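Local structure of DNA mimic protein DMP12 (Neisseria meningitidis MC58, 3W1O) at residues L8-K13 with I25-K30. The protein mimics DNA and interacts with the dimeric histone-like protein HU, partially preventing HU from binding DNA and more likely regulating than fully blocking it. Numbering follows the deposited sequence.
Sequences LIFCLK and IDWAYK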
loop_
_atom_site.group_PDB
_atom_site.type_symbol
_atom_site.label_atom_id
_atom_site.label_comp_id
_atom_site.label_asym_id
_atom_site.label_seq_id
_atom_site.Cartn_x
_atom_site.Cartn_y
_atom_site.Cartn_z
ATOM N N LEU A 8 0.184 2.023 6.965
ATOM C CA LEU A 8 0.619 2.777 5.787
ATOM C C LEU A 8 0.883 1.836 4.647
ATOM O O LEU A 8 1.428 0.747 4.830
ATOM C CB LEU A 8 1.869 3.604 6.070
ATOM C CG LEU A 8 1.815 4.649 7.206
ATOM C CD1 LEU A 8 3.148 5.396 7.226
ATOM C CD2 LEU A 8 0.634 5.622 7.056
ATOM N N ILE A 9 0.505 2.267 3.453
ATOM C CA ILE A 9 0.997 1.594 2.236
ATOM C C ILE A 9 1.692 2.714 1.500
ATOM O O ILE A 9 1.058 3.744 1.235
ATOM C CB ILE A 9 -0.167 1.064 1.422
ATOM C CG1 ILE A 9 -0.876 -0.054 2.231
ATOM C CG2 ILE A 9 0.320 0.627 -0.002
ATOM C CD1 ILE A 9 -2.099 -0.698 1.550
ATOM N N PHE A 10 2.979 2.581 1.214
ATOM C CA PHE A 10 3.657 3.706 0.614
ATOM C C PHE A 10 4.906 3.326 -0.183
ATOM O O PHE A 10 5.397 2.166 -0.067
ATOM C CB PHE A 10 4.053 4.729 1.708
ATOM C CG PHE A 10 5.256 4.317 2.546
ATOM C CD1 PHE A 10 6.547 4.751 2.216
ATOM C CD2 PHE A 10 5.087 3.470 3.639
ATOM C CE1 PHE A 10 7.688 4.302 2.982
ATOM C CE2 PHE A 10 6.200 3.051 4.395
ATOM C CZ PHE A 10 7.498 3.494 4.056
ATOM N N CYS A 11 5.414 4.317 -0.930
ATOM C CA CYS A 11 6.797 4.268 -1.423
ATOM C C CYS A 11 7.383 5.632 -1.182
ATOM O O CYS A 11 6.667 6.577 -0.830
ATOM C CB CYS A 11 6.848 3.820 -2.904
ATOM S SG CYS A 11 6.070 5.001 -4.022
ATOM N N LEU A 12 8.710 5.733 -1.247
ATOM C CA LEU A 12 9.362 6.995 -1.219
ATOM C C LEU A 12 9.049 7.774 -2.489
ATOM O O LEU A 12 8.798 7.190 -3.572
ATOM C CB LEU A 12 10.858 6.806 -1.129
ATOM C CG LEU A 12 11.286 6.059 0.124
ATOM C CD1 LEU A 12 12.829 6.021 0.313
ATOM C CD2 LEU A 12 10.628 6.694 1.322
ATOM N N LYS A 13 9.114 9.081 -2.348
ATOM C CA LYS A 13 9.084 9.971 -3.494
ATOM C C LYS A 13 10.320 9.858 -4.376
ATOM O O LYS A 13 11.387 9.490 -3.910
ATOM C CB LYS A 13 9.028 11.396 -2.998
ATOM C CG LYS A 13 7.642 11.807 -2.659
ATOM C CD LYS A 13 7.713 13.094 -1.899
ATOM C CE LYS A 13 6.477 13.888 -2.078
ATOM N NZ LYS A 13 6.854 15.266 -1.626
ATOM N N ILE A 25 10.369 4.452 7.330
ATOM C CA ILE A 25 9.050 4.437 8.019
ATOM C C ILE A 25 8.797 5.803 8.663
ATOM O O ILE A 25 7.691 6.346 8.561
ATOM C CB ILE A 25 8.973 3.353 9.121
ATOM C CG1 ILE A 25 9.216 1.961 8.522
ATOM C CG2 ILE A 25 7.592 3.376 9.846
ATOM C CD1 ILE A 25 8.168 1.547 7.463
ATOM N N ASP A 26 9.820 6.337 9.321
ATOM C CA ASP A 26 9.731 7.666 9.907
ATOM C C ASP A 26 9.374 8.691 8.833
ATOM O O ASP A 26 8.496 9.496 9.045
ATOM C CB ASP A 26 11.034 8.066 10.574
ATOM C CG ASP A 26 11.361 7.228 11.809
ATOM O OD1 ASP A 26 10.460 6.566 12.403
ATOM O OD2 ASP A 26 12.560 7.260 12.181
ATOM N N TRP A 27 10.030 8.620 7.674
ATOM C CA TRP A 27 9.733 9.500 6.550
ATOM C C TRP A 27 8.249 9.396 6.178
ATOM O O TRP A 27 7.590 10.436 6.016
ATOM C CB TRP A 27 10.609 9.195 5.337
ATOM C CG TRP A 27 10.331 10.080 4.168
ATOM C CD1 TRP A 27 10.960 11.250 3.864
ATOM C CD2 TRP A 27 9.360 9.848 3.122
ATOM N NE1 TRP A 27 10.447 11.760 2.702
ATOM C CE2 TRP A 27 9.455 10.934 2.231
ATOM C CE3 TRP A 27 8.418 8.818 2.865
ATOM C CZ2 TRP A 27 8.636 11.056 1.068
ATOM C CZ3 TRP A 27 7.608 8.917 1.714
ATOM C CH2 TRP A 27 7.711 10.037 0.840
ATOM N N ALA A 28 7.714 8.174 6.080
ATOM C CA ALA A 28 6.324 8.009 5.631
ATOM C C ALA A 28 5.365 8.687 6.628
ATOM O O ALA A 28 4.473 9.427 6.212
ATOM C CB ALA A 28 6.013 6.535 5.491
ATOM N N TYR A 29 5.573 8.429 7.926
ATOM C CA TYR A 29 4.683 9.016 8.956
ATOM C C TYR A 29 4.792 10.518 8.994
ATOM O O TYR A 29 3.816 11.192 9.356
ATOM C CB TYR A 29 4.954 8.423 10.346
ATOM C CG TYR A 29 4.257 7.093 10.524
ATOM C CD1 TYR A 29 2.856 7.002 10.512
ATOM C CD2 TYR A 29 4.992 5.920 10.677
ATOM C CE1 TYR A 29 2.207 5.757 10.657
ATOM C CE2 TYR A 29 4.357 4.687 10.826
ATOM C CZ TYR A 29 2.982 4.601 10.821
ATOM O OH TYR A 29 2.376 3.355 10.951
ATOM N N LYS A 30 5.967 11.033 8.616
ATOM C CA LYS A 30 6.186 12.489 8.466
ATOM C C LYS A 30 5.730 13.095 7.142
ATOM O O LYS A 30 5.741 14.325 6.998
ATOM C CB LYS A 30 7.677 12.827 8.623
ATOM C CG LYS A 30 8.147 12.728 10.078
ATOM C CD LYS A 30 9.667 12.540 10.131
ATOM C CE LYS A 30 10.378 13.873 10.208
ATOM N NZ LYS A 30 11.756 13.638 10.758
#
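Ala28 of helix 25-30 presses its methyl group squarely onto the Phe10 ring: CB stands 3.5 Å from the centroid of that ring, only 3° off the normal, and so touches all six ring carbons almost equally in a CH-pi contact. The Phe10 ring gets there with CG in the crowded position between backbone N and carbonyl carbon (chi1 76°). Ile25 CD1 meets the rim of the same ring in its plane, 3.9 Å from Phe10 CE2. Two residues back along the strand and one further along the helix the roles are exchanged, the strand giving the methyl and the helix the ring: Leu8 CD1 sits over the centre of the Tyr29 ring, 3.5 Å from its centroid, and also packs against Ala28 CB. The hydroxyl of Tyr29 is hydrogen-bonded to the backbone O of Asn6, a bond that would limit swings of the ring lying against Leu8. Helix 25-30 crosses strand 8-10 at 102°, lying on one face of the four-stranded antiparallel sheet, in which strand 7-10 is an inner strand; Ile9 points to the other face, toward helix 96-111. Past the strand, residues 11-13 run along the indole of Trp27, which reaches them with its CG anti to the backbone N. Leu12 CD2 lies over one face of the indole, offset toward the rim and 3.4 Å from Trp27 CE3, while the extended side chain of Lys13 runs at about a right angle to that of Trp27, its CD at the indole edge, in the ring plane and 3.7 Å from Trp27 CZ2. Cys11 O, 3.6 Å from Trp27 CZ3, accepts a hydrogen bond from Thr36 OG1.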